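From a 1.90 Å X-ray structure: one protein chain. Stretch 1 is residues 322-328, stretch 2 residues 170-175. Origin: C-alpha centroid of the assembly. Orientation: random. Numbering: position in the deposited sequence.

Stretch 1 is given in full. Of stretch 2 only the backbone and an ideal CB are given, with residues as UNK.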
ATOM      1  N   ALA A 322     -10.757 -13.012  -9.295  1.00 81.52           N
ATOM      2  CA  ALA A 322     -11.487 -11.920  -9.929  1.00 69.59           C
ATOM      3  C   ALA A 322     -11.963 -10.932  -8.869  1.00 68.60           C
ATOM      4  O   ALA A 322     -12.970 -11.162  -8.202  1.00 68.52           O
ATOM      5  CB  ALA A 322     -12.656 -12.449 -10.735  1.00 61.47           C
ATOM      6  N   TYR A 323     -11.222  -9.837  -8.718  1.00 55.93           N
ATOM      7  CA  TYR A 323     -11.512  -8.840  -7.694  1.00 33.48           C
ATOM      8  C   TYR A 323     -12.195  -7.620  -8.286  1.00 31.12           C
ATOM      9  O   TYR A 323     -11.794  -7.124  -9.334  1.00 38.45           O
ATOM     10  CB  TYR A 323     -10.223  -8.420  -6.976  1.00 38.43           C
ATOM     11  CG  TYR A 323      -9.613  -9.524  -6.143  1.00 39.15           C
ATOM     12  CD1 TYR A 323     -10.022  -9.740  -4.836  1.00 39.20           C
ATOM     13  CD2 TYR A 323      -8.637 -10.357  -6.669  1.00 48.41           C
ATOM     14  CE1 TYR A 323      -9.473 -10.753  -4.074  1.00 42.66           C
ATOM     15  CE2 TYR A 323      -8.081 -11.372  -5.915  1.00 54.87           C
ATOM     16  CZ  TYR A 323      -8.503 -11.566  -4.618  1.00 44.36           C
ATOM     17  OH  TYR A 323      -7.953 -12.573  -3.864  1.00 53.74           O
ATOM     18  N   GLU A 324     -13.238  -7.153  -7.606  1.00 26.66           N
ATOM     19  CA  GLU A 324     -13.874  -5.879  -7.927  1.00 30.42           C
ATOM     20  C   GLU A 324     -13.393  -4.871  -6.896  1.00 31.76           C
ATOM     21  O   GLU A 324     -13.371  -5.183  -5.710  1.00 22.77           O
ATOM     22  CB  GLU A 324     -15.403  -5.988  -7.891  1.00 26.68           C
ATOM     23  CG  GLU A 324     -16.001  -7.131  -8.701  1.00 39.73           C
ATOM     24  CD  GLU A 324     -16.173  -6.806 -10.175  1.00 51.03           C
ATOM     25  OE1 GLU A 324     -16.026  -5.628 -10.564  1.00 38.85           O
ATOM     26  OE2 GLU A 324     -16.467  -7.740 -10.947  1.00 72.02           O
ATOM     27  N   SER A 325     -13.001  -3.677  -7.334  1.00 20.95           N
ATOM     28  CA  SER A 325     -12.517  -2.654  -6.410  1.00 17.55           C
ATOM     29  C   SER A 325     -12.857  -1.245  -6.887  1.00 18.70           C
ATOM     30  O   SER A 325     -12.771  -0.943  -8.075  1.00 18.47           O
ATOM     31  CB  SER A 325     -11.002  -2.777  -6.225  1.00 18.59           C
ATOM     32  OG  SER A 325     -10.538  -1.869  -5.243  1.00 24.38           O
ATOM     33  N   CYS A 326     -13.248  -0.402  -5.940  1.00 13.83           N
ATOM     34  CA  CYS A 326     -13.523   1.004  -6.189  1.00 16.09           C
ATOM     35  C   CYS A 326     -12.959   1.809  -5.029  1.00 19.16           C
ATOM     36  O   CYS A 326     -12.737   1.265  -3.943  1.00 13.24           O
ATOM     37  CB  CYS A 326     -15.027   1.255  -6.333  1.00 17.15           C
ATOM     38  SG  CYS A 326     -15.824   0.168  -7.534  1.00 22.07           S
ATOM     39  N   ALA A 327     -12.727   3.097  -5.256  1.00 13.97           N
ATOM     40  CA  ALA A 327     -12.284   3.979  -4.186  1.00 12.43           C
ATOM     41  C   ALA A 327     -12.936   5.346  -4.329  1.00 13.51           C
ATOM     42  O   ALA A 327     -13.265   5.761  -5.437  1.00 15.85           O
ATOM     43  CB  ALA A 327     -10.772   4.096  -4.183  1.00 12.69           C
ATOM     44  N   PHE A 328     -13.136   6.015  -3.198  1.00 15.26           N
ATOM     45  CA  PHE A 328     -13.814   7.303  -3.150  1.00 15.49           C
ATOM     46  C   PHE A 328     -13.061   8.255  -2.252  1.00 15.73           C
ATOM     47  O   PHE A 328     -12.623   7.864  -1.170  1.00 17.09           O
ATOM     48  CB  PHE A 328     -15.244   7.153  -2.631  1.00 18.42           C
ATOM     49  CG  PHE A 328     -16.035   6.123  -3.351  1.00 17.32           C
ATOM     50  CD1 PHE A 328     -15.968   4.795  -2.967  1.00 16.69           C
ATOM     51  CD2 PHE A 328     -16.843   6.475  -4.417  1.00 20.52           C
ATOM     52  CE1 PHE A 328     -16.694   3.836  -3.632  1.00 22.51           C
ATOM     53  CE2 PHE A 328     -17.574   5.521  -5.082  1.00 26.32           C
ATOM     54  CZ  PHE A 328     -17.499   4.197  -4.689  1.00 19.97           C
ATOM     55  N   UNK A 170      -3.655   1.323  -7.108  1.00 12.10           N
ATOM     56  CA  UNK A 170      -4.467   0.171  -6.765  1.00 18.97           C
ATOM     57  C   UNK A 170      -5.404  -0.206  -7.893  1.00 19.96           C
ATOM     58  O   UNK A 170      -5.645   0.568  -8.826  1.00 14.62           O
ATOM     59  CB  UNK A 170      -5.267   0.446  -5.490  1.00 18.97           C
ATOM     60  N   UNK A 171      -5.947  -1.408  -7.786  1.00 20.29           N
ATOM     61  CA  UNK A 171      -6.928  -1.882  -8.747  1.00 23.29           C
ATOM     62  C   UNK A 171      -8.079  -0.880  -8.842  1.00 20.66           C
ATOM     63  O   UNK A 171      -8.610  -0.624  -9.920  1.00 22.11           O
ATOM     64  CB  UNK A 171      -7.445  -3.268  -8.355  1.00 23.29           C
ATOM     65  N   UNK A 172      -8.432  -0.282  -7.709  1.00 18.36           N
ATOM     66  CA  UNK A 172      -9.469   0.747  -7.673  1.00 17.67           C
ATOM     67  C   UNK A 172      -9.136   1.978  -8.514  1.00 25.07           C
ATOM     68  O   UNK A 172     -10.028   2.726  -8.906  1.00 22.87           O
ATOM     69  CB  UNK A 172      -9.713   1.176  -6.225  1.00 17.67           C
ATOM     70  N   UNK A 173      -7.848   2.200  -8.749  1.00 20.26           N
ATOM     71  CA  UNK A 173      -7.380   3.440  -9.345  1.00 20.72           C
ATOM     72  C   UNK A 173      -6.839   4.419  -8.314  1.00 16.41           C
ATOM     73  O   UNK A 173      -6.238   5.434  -8.668  1.00 17.14           O
ATOM     74  CB  UNK A 173      -8.515   4.097 -10.133  1.00 20.72           C
ATOM     75  N   UNK A 174      -7.044   4.119  -7.034  1.00 12.48           N
ATOM     76  CA  UNK A 174      -6.544   4.987  -5.973  1.00 14.77           C
ATOM     77  C   UNK A 174      -5.019   5.053  -6.006  1.00 16.27           C
ATOM     78  O   UNK A 174      -4.349   4.039  -6.210  1.00 13.67           O
ATOM     79  CB  UNK A 174      -7.025   4.494  -4.607  1.00 14.77           C
ATOM     80  N   UNK A 175      -4.482   6.254  -5.815  1.00 10.43           N
ATOM     81  CA  UNK A 175      -3.050   6.455  -5.730  1.00 17.93           C
ATOM     82  C   UNK A 175      -2.594   6.428  -4.288  1.00 14.38           C
ATOM     83  O   UNK A 175      -2.746   7.410  -3.555  1.00 13.80           O
ATOM     84  CB  UNK A 175      -2.650   7.776  -6.391  1.00 17.93           C
TER

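Stretch 1, extended and a strand over most of its length, directs the CA-to-CB bonds of Tyr323, Ser325 and Ala327 toward the second stretch, while those of Glu324, Cys326 and Phe328 point away. What it offers is therefore a face of small groups, the CB of Tyr323 among them, while the tyrosine ring leads away.

Position 170 opens a type I turn that runs to 173. Its CA-to-CB bond points toward the strand, yet no atom of stretch 1 lies within 5.5 Å of the ideal CB, so the strand sets little limit on size or polarity. The deposited residue is Glu170, which makes no contact with stretch 1. Its backbone closes the loop instead: Glu170 O accepts from the N of 173 at 2.7 Å, and Glu170 N donates to the O of 174 at 2.9 Å.

At position 171, phi/psi of -55/-36 suits the first corner of the turn. The ideal CB sits 4.2 Å from Ser325 CB, with room to extend toward Tyr323, where backbone and CB offer a surface for an aliphatic chain. Leucine, isoleucine, methionine or a longer chain with an apolar stem could serve. Leu171 is found, with chi1 t and chi2 p; its CD2 packs 3.8 Å from Tyr323 CB and 3.6 Å from Tyr323 O. Water 1 lies 3.1 Å from both Leu171 O and Ser325 O and is placed to donate to either, though it has more acceptors in reach than protons to give.

Position 172 comes closest to the strand: its ideal CB is 3.3 Å from Ser325 OG and 3.5 Å from Cys326 C. Such proximity favours a small side chain, alanine, serine or perhaps cysteine. Ser172 fits, its CB against the strand and its OG 3.5 Å from Ala327 CB. The p rotamer lets OG accept from the N of 174 at 3.0 Å, bracing the turn from within. No direct hydrogen bond crosses the contact, but water does the bridging: water 2 donates to Ser172 O and accepts from Ala327 N, both at 2.9 Å, while water 3 accepts from Ser172 N at 3.1 Å and hydrogen-bonds Ser325 OG at 3.0 Å.

Position 173 has phi/psi of 99/-10, where a CB would jam against the preceding carbonyl O. That alone calls for glycine, whatever the strand offers, and Gly173 is present.

Position 174 points toward Ala327, its ideal CB 3.8 Å from Ala327 CB. A small apolar group suits this methyl; alanine is the simplest answer, though serine or valine might be considered. Ala174 supplies the methyl-to-methyl contact.

Position 175 is out of the strand's reach, so stretch 1 leaves the choice open; it is Gly175.

Stretch 2, residues 170-175: ELSGAG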
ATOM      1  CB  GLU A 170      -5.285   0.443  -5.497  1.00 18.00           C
ATOM      2  CG  GLU A 170      -4.437   0.656  -4.265  1.00 20.17           C
ATOM      3  CD  GLU A 170      -5.251   0.736  -2.985  1.00 22.44           C
ATOM      4  OE1 GLU A 170      -6.466   0.996  -3.066  1.00 25.72           O
ATOM      5  OE2 GLU A 170      -4.671   0.541  -1.897  1.00 33.17           O
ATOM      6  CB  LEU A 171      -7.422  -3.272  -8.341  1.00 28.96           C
ATOM      7  CG  LEU A 171      -8.402  -3.981  -9.270  1.00 48.14           C
ATOM      8  CD1 LEU A 171      -7.777  -4.241 -10.635  1.00 29.83           C
ATOM      9  CD2 LEU A 171      -8.843  -5.278  -8.617  1.00 43.66           C
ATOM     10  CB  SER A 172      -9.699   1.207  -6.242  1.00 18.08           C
ATOM     11  OG  SER A 172      -8.560   1.918  -5.782  1.00 15.95           O
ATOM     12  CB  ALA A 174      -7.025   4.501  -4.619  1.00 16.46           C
TER
HETATM   13  O   HOH W   1     -11.441  -1.363 -10.865  1.00 44.56           O
HETATM   14  O   HOH W   2     -12.613   3.775  -8.063  1.00 17.67           O
HETATM   15  O   HOH W   3      -7.540  -1.909  -5.220  1.00 37.69           O
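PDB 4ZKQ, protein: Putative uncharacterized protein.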